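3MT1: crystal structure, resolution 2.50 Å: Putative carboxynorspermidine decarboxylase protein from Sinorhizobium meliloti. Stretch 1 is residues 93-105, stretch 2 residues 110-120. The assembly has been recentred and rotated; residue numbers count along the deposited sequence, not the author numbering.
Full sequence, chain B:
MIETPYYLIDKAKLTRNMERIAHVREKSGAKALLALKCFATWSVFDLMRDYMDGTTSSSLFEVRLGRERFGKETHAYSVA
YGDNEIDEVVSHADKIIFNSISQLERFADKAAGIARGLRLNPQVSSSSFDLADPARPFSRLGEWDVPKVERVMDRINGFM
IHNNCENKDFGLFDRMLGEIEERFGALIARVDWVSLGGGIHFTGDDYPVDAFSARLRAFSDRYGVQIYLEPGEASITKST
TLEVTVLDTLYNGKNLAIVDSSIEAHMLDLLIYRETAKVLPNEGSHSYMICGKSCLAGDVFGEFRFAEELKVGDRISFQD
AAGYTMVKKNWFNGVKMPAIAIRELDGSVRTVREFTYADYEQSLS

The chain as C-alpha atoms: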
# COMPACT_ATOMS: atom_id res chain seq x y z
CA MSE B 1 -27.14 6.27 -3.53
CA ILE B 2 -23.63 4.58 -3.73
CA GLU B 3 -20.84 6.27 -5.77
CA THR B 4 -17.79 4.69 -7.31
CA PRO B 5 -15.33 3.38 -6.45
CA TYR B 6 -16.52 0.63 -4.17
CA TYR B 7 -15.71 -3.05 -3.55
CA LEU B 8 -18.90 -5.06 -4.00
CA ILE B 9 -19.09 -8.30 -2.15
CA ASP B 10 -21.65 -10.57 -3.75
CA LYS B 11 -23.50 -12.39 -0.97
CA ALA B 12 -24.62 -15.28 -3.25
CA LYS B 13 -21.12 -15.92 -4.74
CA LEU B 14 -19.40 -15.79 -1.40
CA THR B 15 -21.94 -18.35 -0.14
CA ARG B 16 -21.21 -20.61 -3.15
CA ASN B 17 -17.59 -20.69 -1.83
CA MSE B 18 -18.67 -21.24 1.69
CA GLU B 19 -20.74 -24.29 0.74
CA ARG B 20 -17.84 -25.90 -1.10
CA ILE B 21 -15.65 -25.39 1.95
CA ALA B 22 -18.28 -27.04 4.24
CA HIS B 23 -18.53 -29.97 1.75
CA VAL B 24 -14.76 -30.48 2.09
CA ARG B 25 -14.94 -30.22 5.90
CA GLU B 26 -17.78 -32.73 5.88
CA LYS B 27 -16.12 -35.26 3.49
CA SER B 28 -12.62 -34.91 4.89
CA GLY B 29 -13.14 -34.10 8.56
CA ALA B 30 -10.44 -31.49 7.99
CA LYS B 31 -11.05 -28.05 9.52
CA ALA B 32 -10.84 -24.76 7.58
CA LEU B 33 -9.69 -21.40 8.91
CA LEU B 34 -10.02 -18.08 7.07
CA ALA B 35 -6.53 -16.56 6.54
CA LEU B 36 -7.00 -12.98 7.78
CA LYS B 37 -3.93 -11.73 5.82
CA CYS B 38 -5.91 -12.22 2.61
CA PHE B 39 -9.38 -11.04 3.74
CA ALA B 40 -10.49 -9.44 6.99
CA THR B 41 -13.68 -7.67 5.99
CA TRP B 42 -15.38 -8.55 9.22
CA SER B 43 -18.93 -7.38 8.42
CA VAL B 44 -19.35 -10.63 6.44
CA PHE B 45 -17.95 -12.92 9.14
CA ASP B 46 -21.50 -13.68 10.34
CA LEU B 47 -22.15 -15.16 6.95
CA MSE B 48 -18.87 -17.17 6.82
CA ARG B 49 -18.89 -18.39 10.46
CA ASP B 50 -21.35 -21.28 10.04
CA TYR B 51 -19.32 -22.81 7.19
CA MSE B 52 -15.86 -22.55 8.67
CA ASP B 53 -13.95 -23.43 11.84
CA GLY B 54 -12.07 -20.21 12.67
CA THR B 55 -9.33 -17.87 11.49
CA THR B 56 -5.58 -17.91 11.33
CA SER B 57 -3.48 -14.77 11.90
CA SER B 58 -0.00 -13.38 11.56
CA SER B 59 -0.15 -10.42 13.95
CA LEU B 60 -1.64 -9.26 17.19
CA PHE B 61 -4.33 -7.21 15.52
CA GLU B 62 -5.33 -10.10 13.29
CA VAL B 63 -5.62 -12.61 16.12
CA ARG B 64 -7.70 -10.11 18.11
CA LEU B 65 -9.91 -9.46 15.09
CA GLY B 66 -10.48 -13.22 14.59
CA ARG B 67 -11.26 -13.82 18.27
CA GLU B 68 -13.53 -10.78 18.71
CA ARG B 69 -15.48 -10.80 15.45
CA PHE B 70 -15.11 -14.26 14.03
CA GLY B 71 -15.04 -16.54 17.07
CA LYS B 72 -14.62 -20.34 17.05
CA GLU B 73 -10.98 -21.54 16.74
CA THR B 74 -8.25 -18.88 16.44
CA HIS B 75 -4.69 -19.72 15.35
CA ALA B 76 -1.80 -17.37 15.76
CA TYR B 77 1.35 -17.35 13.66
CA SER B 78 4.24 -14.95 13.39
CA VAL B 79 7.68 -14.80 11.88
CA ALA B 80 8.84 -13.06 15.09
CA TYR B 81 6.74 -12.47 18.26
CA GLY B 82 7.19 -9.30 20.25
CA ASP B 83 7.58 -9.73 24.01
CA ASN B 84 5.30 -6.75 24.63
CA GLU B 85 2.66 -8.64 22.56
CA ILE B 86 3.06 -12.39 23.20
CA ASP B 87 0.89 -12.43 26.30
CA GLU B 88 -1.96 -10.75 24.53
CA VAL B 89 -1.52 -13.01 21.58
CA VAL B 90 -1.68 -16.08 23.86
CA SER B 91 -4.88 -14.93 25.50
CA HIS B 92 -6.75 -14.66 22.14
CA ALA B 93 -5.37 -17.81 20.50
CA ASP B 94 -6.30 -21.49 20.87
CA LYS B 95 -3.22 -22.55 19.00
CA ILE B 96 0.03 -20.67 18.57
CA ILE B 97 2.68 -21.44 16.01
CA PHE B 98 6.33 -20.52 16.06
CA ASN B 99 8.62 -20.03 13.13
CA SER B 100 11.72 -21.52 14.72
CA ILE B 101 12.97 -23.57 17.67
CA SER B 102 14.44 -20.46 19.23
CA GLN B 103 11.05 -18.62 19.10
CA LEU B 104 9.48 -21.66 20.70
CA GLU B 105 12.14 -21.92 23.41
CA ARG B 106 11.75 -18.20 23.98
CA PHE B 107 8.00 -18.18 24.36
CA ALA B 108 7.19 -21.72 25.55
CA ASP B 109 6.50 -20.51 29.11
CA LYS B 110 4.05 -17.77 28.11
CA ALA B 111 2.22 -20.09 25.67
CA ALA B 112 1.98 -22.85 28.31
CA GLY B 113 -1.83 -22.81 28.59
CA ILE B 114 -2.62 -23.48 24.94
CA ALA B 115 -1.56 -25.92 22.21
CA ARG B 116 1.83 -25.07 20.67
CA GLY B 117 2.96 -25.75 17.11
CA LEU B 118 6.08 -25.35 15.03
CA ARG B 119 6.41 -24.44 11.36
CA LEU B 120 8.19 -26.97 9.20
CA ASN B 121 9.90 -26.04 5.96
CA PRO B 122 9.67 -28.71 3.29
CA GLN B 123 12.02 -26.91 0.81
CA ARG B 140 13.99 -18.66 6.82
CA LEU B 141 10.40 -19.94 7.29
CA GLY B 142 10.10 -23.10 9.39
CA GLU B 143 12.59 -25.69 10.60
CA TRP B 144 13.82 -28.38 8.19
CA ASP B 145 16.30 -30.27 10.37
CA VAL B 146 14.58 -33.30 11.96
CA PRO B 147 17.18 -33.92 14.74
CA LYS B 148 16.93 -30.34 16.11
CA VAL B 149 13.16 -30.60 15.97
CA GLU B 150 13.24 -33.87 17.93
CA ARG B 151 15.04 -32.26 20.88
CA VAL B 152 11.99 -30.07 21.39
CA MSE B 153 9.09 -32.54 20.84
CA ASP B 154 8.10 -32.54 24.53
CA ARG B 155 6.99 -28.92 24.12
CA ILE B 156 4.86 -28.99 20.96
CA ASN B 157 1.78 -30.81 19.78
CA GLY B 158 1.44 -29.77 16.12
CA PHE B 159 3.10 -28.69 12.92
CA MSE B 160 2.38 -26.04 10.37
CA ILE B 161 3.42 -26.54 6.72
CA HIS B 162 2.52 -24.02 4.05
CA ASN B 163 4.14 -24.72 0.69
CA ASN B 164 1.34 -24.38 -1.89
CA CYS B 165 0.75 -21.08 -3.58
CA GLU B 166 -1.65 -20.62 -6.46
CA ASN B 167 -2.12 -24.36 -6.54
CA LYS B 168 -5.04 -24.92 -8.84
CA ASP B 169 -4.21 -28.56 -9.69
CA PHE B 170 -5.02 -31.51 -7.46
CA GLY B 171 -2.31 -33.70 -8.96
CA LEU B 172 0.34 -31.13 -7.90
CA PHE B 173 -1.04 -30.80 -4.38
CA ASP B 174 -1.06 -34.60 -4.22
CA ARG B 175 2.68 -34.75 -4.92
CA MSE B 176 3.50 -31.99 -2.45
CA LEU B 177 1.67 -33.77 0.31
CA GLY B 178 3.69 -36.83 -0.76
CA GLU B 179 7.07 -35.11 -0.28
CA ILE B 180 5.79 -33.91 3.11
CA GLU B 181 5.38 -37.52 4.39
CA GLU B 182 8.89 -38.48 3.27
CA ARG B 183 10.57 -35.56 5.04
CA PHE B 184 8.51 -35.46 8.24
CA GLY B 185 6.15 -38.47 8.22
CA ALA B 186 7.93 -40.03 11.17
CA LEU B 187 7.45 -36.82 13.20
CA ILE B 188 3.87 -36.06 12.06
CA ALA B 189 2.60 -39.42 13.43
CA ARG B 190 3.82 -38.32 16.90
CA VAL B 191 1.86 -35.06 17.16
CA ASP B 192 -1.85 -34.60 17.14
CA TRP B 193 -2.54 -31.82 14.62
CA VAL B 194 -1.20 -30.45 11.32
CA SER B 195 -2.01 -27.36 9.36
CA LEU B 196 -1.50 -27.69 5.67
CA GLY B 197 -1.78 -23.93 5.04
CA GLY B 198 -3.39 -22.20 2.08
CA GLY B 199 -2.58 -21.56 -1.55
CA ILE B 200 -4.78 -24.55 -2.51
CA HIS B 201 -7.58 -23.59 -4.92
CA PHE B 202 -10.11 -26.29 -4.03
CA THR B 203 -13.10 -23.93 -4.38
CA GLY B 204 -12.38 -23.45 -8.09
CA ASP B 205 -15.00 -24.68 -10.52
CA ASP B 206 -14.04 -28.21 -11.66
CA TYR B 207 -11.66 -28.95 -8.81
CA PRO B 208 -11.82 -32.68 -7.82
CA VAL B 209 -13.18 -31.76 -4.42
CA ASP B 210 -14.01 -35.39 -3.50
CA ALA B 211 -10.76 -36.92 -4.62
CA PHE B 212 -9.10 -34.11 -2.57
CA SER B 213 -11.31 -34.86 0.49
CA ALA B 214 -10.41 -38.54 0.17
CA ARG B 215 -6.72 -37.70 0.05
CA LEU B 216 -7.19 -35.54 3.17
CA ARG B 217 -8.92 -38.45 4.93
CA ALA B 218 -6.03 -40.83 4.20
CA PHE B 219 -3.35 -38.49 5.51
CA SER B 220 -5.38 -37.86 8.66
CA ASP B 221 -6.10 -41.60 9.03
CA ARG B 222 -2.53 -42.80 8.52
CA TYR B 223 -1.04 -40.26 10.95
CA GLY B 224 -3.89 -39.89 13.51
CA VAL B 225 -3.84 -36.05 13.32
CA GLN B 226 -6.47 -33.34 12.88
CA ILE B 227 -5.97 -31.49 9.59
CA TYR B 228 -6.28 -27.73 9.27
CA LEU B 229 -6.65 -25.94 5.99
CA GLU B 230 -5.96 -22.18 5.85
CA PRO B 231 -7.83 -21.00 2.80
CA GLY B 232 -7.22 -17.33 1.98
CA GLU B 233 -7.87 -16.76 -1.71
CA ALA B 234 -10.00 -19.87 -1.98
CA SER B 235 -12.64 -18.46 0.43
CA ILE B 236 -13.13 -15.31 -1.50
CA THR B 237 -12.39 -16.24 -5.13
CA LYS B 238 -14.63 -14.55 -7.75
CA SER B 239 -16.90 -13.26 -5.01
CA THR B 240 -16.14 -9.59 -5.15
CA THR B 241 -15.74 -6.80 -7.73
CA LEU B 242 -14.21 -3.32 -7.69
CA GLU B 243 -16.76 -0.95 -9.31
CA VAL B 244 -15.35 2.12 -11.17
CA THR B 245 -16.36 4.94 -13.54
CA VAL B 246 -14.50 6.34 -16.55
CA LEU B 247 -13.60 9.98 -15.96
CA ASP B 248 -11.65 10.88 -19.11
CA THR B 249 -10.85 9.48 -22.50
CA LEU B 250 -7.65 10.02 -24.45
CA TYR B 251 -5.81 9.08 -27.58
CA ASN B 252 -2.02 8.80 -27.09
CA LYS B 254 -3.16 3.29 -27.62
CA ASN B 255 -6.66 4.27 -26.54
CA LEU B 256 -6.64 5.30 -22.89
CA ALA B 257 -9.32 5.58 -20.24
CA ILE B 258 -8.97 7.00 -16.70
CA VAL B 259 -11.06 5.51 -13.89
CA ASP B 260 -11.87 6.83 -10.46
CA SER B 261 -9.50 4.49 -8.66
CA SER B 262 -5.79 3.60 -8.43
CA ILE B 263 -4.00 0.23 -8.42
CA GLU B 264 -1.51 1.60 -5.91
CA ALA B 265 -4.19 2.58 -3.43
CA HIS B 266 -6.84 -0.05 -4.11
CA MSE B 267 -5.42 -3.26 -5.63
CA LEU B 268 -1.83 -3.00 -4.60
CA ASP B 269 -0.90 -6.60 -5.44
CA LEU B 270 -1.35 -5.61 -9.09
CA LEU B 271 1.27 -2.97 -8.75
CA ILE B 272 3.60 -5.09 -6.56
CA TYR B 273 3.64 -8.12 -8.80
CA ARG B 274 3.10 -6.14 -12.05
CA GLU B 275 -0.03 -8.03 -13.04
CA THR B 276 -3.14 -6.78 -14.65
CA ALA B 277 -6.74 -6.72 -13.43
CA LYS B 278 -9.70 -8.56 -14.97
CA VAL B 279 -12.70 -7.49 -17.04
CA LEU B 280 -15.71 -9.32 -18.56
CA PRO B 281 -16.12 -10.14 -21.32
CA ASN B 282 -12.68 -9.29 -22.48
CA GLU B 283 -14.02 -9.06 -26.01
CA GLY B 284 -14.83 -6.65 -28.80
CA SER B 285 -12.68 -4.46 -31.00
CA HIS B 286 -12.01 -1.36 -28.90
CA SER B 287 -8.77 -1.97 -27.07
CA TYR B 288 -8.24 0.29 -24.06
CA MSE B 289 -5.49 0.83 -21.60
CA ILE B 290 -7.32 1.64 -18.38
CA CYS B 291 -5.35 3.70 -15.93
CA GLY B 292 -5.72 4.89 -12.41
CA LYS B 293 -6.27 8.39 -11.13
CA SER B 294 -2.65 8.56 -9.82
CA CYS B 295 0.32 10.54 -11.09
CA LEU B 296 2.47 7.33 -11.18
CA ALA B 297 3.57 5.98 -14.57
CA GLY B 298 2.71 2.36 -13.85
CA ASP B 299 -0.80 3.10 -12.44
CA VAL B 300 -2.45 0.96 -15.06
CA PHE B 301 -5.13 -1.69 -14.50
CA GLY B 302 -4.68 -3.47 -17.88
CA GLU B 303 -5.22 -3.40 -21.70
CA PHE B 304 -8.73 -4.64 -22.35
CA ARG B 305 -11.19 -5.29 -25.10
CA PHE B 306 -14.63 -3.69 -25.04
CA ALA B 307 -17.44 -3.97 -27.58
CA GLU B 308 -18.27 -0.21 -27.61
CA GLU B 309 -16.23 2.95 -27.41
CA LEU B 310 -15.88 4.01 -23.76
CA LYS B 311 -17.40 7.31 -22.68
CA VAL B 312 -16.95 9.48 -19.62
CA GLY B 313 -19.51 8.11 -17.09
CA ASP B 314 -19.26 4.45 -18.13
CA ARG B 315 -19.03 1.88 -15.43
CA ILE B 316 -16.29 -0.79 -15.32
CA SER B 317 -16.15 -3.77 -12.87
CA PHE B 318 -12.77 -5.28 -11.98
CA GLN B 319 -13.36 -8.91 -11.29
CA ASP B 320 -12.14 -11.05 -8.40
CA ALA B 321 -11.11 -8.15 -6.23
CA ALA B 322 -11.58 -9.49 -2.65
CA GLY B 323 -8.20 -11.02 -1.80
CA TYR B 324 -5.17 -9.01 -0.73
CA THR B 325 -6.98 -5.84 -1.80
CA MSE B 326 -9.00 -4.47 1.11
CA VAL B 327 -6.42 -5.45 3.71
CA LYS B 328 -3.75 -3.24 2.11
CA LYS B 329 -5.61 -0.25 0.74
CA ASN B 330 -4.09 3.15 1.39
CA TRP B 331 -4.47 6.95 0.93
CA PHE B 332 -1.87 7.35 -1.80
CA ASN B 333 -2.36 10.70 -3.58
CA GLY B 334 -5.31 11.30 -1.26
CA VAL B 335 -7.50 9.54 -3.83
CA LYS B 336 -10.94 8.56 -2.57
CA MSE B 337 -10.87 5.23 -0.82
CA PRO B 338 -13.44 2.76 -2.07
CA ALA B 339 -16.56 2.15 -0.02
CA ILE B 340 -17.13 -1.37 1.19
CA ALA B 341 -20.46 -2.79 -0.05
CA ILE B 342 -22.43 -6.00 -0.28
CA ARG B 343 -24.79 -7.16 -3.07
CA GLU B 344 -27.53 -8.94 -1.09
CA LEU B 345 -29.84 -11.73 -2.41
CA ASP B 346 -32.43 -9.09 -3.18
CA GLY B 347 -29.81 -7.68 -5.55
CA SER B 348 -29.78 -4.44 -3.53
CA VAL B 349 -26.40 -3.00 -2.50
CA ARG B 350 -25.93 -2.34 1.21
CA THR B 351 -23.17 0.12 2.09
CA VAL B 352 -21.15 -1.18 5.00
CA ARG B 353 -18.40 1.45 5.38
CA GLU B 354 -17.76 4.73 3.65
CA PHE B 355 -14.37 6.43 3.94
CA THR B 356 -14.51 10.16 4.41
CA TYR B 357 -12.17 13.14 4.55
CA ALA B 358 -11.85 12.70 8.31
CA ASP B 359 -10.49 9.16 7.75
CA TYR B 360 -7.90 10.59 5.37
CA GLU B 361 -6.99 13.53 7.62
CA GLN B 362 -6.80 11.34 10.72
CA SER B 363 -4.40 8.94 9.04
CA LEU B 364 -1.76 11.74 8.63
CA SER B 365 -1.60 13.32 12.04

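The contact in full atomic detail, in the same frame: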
# COMPACT_ATOMS: atom_id res chain seq x y z
N ALA B 93 -5.57 -16.65 21.37
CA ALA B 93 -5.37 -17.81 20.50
C ALA B 93 -5.70 -19.13 21.19
O ALA B 93 -5.50 -19.27 22.39
CB ALA B 93 -3.93 -17.83 19.98
N ASP B 94 -6.18 -20.11 20.42
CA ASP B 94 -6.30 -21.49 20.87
C ASP B 94 -5.08 -22.31 20.51
O ASP B 94 -4.70 -23.24 21.20
CB ASP B 94 -7.52 -22.13 20.24
CG ASP B 94 -8.79 -21.49 20.73
OD1 ASP B 94 -8.96 -21.42 21.96
OD2 ASP B 94 -9.61 -21.05 19.89
N LYS B 95 -4.46 -21.96 19.40
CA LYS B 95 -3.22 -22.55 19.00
C LYS B 95 -2.29 -21.41 18.66
O LYS B 95 -2.73 -20.31 18.22
CB LYS B 95 -3.46 -23.51 17.83
CG LYS B 95 -4.24 -24.75 18.29
CD LYS B 95 -4.31 -25.84 17.24
CE LYS B 95 -5.19 -27.03 17.65
NZ LYS B 95 -6.62 -26.59 17.82
N ILE B 96 -1.00 -21.64 18.90
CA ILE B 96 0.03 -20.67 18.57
C ILE B 96 1.11 -21.43 17.84
O ILE B 96 1.40 -22.57 18.18
CB ILE B 96 0.58 -19.93 19.83
CG1 ILE B 96 1.45 -18.73 19.40
CG2 ILE B 96 1.33 -20.87 20.73
CD1 ILE B 96 1.84 -17.82 20.56
N ILE B 97 1.67 -20.81 16.81
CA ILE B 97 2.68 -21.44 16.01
C ILE B 97 3.91 -20.56 15.93
O ILE B 97 3.82 -19.32 15.81
CB ILE B 97 2.15 -21.74 14.62
CG1 ILE B 97 1.04 -22.78 14.76
CG2 ILE B 97 3.27 -22.22 13.68
CD1 ILE B 97 -0.22 -22.42 14.04
N PHE B 98 5.06 -21.21 16.05
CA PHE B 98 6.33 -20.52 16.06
C PHE B 98 7.10 -20.91 14.85
O PHE B 98 7.00 -22.05 14.38
CB PHE B 98 7.15 -20.82 17.29
CG PHE B 98 6.40 -20.58 18.56
CD1 PHE B 98 6.36 -19.32 19.13
CD2 PHE B 98 5.73 -21.64 19.20
CE1 PHE B 98 5.66 -19.09 20.31
CE2 PHE B 98 5.05 -21.43 20.37
CZ PHE B 98 5.01 -20.15 20.93
N ASN B 99 7.86 -19.93 14.37
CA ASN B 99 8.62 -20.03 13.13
C ASN B 99 9.89 -20.87 13.27
O ASN B 99 10.39 -21.42 12.29
CB ASN B 99 8.97 -18.63 12.64
CG ASN B 99 9.38 -18.61 11.18
OD1 ASN B 99 8.57 -18.92 10.30
ND2 ASN B 99 10.64 -18.26 10.91
N SER B 100 10.39 -20.98 14.49
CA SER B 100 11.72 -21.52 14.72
C SER B 100 11.78 -22.07 16.13
O SER B 100 10.96 -21.69 16.98
CB SER B 100 12.76 -20.42 14.55
OG SER B 100 12.62 -19.47 15.60
N ILE B 101 12.75 -22.95 16.36
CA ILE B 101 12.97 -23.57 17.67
C ILE B 101 13.21 -22.49 18.71
O ILE B 101 12.59 -22.49 19.78
CB ILE B 101 14.13 -24.59 17.61
CG1 ILE B 101 13.58 -25.94 17.16
CG2 ILE B 101 14.83 -24.74 18.98
CD1 ILE B 101 14.48 -26.70 16.18
N SER B 102 14.09 -21.57 18.37
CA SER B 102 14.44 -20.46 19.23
C SER B 102 13.22 -19.62 19.68
O SER B 102 13.10 -19.28 20.86
CB SER B 102 15.47 -19.60 18.51
OG SER B 102 15.89 -18.54 19.34
N GLN B 103 12.31 -19.30 18.75
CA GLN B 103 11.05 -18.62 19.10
C GLN B 103 10.25 -19.46 20.08
O GLN B 103 9.67 -18.95 21.05
CB GLN B 103 10.19 -18.36 17.86
CG GLN B 103 10.61 -17.18 17.01
CD GLN B 103 9.97 -15.92 17.47
OE1 GLN B 103 8.75 -15.82 17.50
NE2 GLN B 103 10.79 -14.92 17.82
N LEU B 104 10.22 -20.76 19.83
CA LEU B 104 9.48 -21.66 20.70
C LEU B 104 10.10 -21.73 22.09
O LEU B 104 9.40 -21.62 23.09
CB LEU B 104 9.35 -23.04 20.07
CG LEU B 104 9.03 -24.24 20.94
CD1 LEU B 104 7.61 -24.18 21.40
CD2 LEU B 104 9.31 -25.48 20.12
N GLU B 105 11.42 -21.90 22.14
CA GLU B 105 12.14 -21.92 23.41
C GLU B 105 11.89 -20.61 24.13
O GLU B 105 11.64 -20.59 25.33
CB GLU B 105 13.62 -22.12 23.17
CG GLU B 105 14.03 -23.58 23.00
CD GLU B 105 15.52 -23.73 22.63
OE1 GLU B 105 16.05 -22.80 21.96
OE2 GLU B 105 16.15 -24.76 22.99
N LYS B 110 5.23 -18.61 28.28
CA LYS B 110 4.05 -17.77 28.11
C LYS B 110 2.88 -18.47 27.39
O LYS B 110 1.71 -18.21 27.69
CB LYS B 110 4.45 -16.48 27.42
CG LYS B 110 4.97 -15.47 28.40
CD LYS B 110 5.99 -14.55 27.75
CE LYS B 110 6.21 -13.26 28.56
NZ LYS B 110 6.09 -13.51 30.02
N ALA B 111 3.22 -19.38 26.47
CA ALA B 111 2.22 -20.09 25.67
C ALA B 111 1.79 -21.41 26.34
O ALA B 111 1.12 -22.25 25.72
CB ALA B 111 2.76 -20.34 24.25
N ALA B 112 2.17 -21.59 27.60
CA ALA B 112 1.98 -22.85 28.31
C ALA B 112 0.52 -23.32 28.37
O ALA B 112 0.27 -24.52 28.40
CB ALA B 112 2.56 -22.77 29.71
N GLY B 113 -0.44 -22.41 28.39
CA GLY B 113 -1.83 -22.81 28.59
C GLY B 113 -2.56 -23.33 27.36
O GLY B 113 -3.64 -23.87 27.46
N ILE B 114 -1.97 -23.13 26.18
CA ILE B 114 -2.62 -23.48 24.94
C ILE B 114 -1.72 -24.41 24.16
O ILE B 114 -0.54 -24.58 24.52
CB ILE B 114 -2.97 -22.22 24.09
CG1 ILE B 114 -1.73 -21.35 23.89
CG2 ILE B 114 -4.15 -21.43 24.73
CD1 ILE B 114 -1.90 -20.26 22.87
N ALA B 115 -2.27 -25.01 23.11
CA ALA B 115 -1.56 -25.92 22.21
C ALA B 115 -0.48 -25.17 21.39
O ALA B 115 -0.75 -24.11 20.84
CB ALA B 115 -2.55 -26.63 21.26
N ARG B 116 0.73 -25.72 21.34
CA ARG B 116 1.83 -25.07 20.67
C ARG B 116 2.21 -25.88 19.45
O ARG B 116 2.17 -27.12 19.46
CB ARG B 116 3.01 -24.88 21.63
CG ARG B 116 2.73 -23.88 22.79
CD ARG B 116 3.71 -23.99 23.96
NE ARG B 116 3.93 -25.37 24.40
CZ ARG B 116 3.11 -26.08 25.18
NH1 ARG B 116 1.97 -25.56 25.65
NH2 ARG B 116 3.43 -27.32 25.49
N GLY B 117 2.57 -25.16 18.38
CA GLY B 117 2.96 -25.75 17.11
C GLY B 117 4.25 -25.16 16.60
O GLY B 117 4.75 -24.17 17.12
N LEU B 118 4.81 -25.79 15.57
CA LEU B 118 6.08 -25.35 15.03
C LEU B 118 5.94 -25.40 13.52
O LEU B 118 5.37 -26.35 13.00
CB LEU B 118 7.22 -26.28 15.51
CG LEU B 118 8.66 -25.95 15.08
CD1 LEU B 118 9.29 -24.88 15.97
CD2 LEU B 118 9.55 -27.18 15.04
N ARG B 119 6.43 -24.39 12.82
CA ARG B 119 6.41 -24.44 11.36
C ARG B 119 7.55 -25.29 10.81
O ARG B 119 8.70 -25.18 11.24
CB ARG B 119 6.51 -23.05 10.76
CG ARG B 119 6.22 -23.06 9.29
CD ARG B 119 6.37 -21.71 8.68
NE ARG B 119 6.00 -21.74 7.27
CZ ARG B 119 5.71 -20.67 6.54
NH1 ARG B 119 5.74 -19.45 7.10
NH2 ARG B 119 5.38 -20.81 5.26
N LEU B 120 7.21 -26.12 9.84
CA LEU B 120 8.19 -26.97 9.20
C LEU B 120 8.33 -26.54 7.76
O LEU B 120 7.35 -26.24 7.10
CB LEU B 120 7.76 -28.42 9.30
CG LEU B 120 8.28 -29.40 10.36
CD1 LEU B 120 8.61 -28.78 11.71
CD2 LEU B 120 7.25 -30.52 10.51

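Residues 95-98 and 115-119 lie side by side as parallel neighbours in a β-sheet, their N-to-C directions 30° apart and their axes 4.5 Å apart at closest approach. The register runs without a bulge: Lys 95 pairs with Ala 115, Ile 96 with Arg 116, Ile 97 with Gly 117 and Phe 98 with Leu 118. Four backbone hydrogen bonds hold it. Ile 96 N donates to Ala 115 O (3.2 Å), and Gly 117 N returns a bond to Ile 96 O (2.8 Å); one step on, Phe 98 N donates to Gly 117 O (3.2 Å) and Arg 119 N to Phe 98 O (2.9 Å). Ile 96 and Phe 98 thus use both N and O toward the partner strand, each bonding to the residues before and after its own partner, the usual parallel pattern. Three of these carbonyls also receive CA-H...O contacts, from Lys 95 CA to Ala 115 O (3.5 Å), Arg 116 CA to Ile 96 O (3.6 Å) and Leu 118 CA to Phe 98 O (3.5 Å).

The pairing is closest at Ile 97 and Gly 117, whose CA atoms are 4.5 Å apart. Gly 117 has no side chain, and a β-carbon built there would sit tightly, 3.2 Å from Ile 97 CG1. Before the second strand, a type I turn from Ala 111 to Ile 114, closed by Ile 114 N donating to Ala 111 O (3.2 Å), brings the chain into line. Past the first strand, Ser 100 caps the helix that follows: its OG accepts from Gln 103 N (3.2 Å).

Side chains alternate between the two faces of the sheet. On the face of Ile 96, Phe 98, Arg 116 and Leu 118, the contact is largely apolar. Ile 96 CG2 lies 3.8 Å from Ala 111 CB and 3.9 Å from Ile 114 CD1, so the turn packs back against the first strand. Ala 111 CB also meets the edge of the Phe 98 ring, 4.0 Å from Phe 98 CZ, and Arg 116 CG approaches that edge too, 4.2 Å from Phe 98 CE2. The Arg 116 side chain folds back toward the turn, where its NH1 makes a weak hydrogen bond to Ala 111 O (3.4 Å). Farther along, Leu 118 reaches past the strand end to the start of the helix: its CD1 is 3.7 Å from Ser 100 O and 4.2 Å from Leu 104 CD2.

On the other face, Lys 95 CG rests 3.9 Å from Ala 115 CB, while Lys 95 NZ is hydrogen-bonded elsewhere in the structure. Ile 97, with chi1 in the m well, sets its CG2 3.9 Å from Arg 119 N. Ahead of the second strand, Ile 114 points toward the first stretch: Ile 114 CG2 is 3.5 Å from Ala 93 O, and Ile 114 CB is 3.5 Å from Asp 94 O. Together the two stretches bury 709 Å², counting both sides.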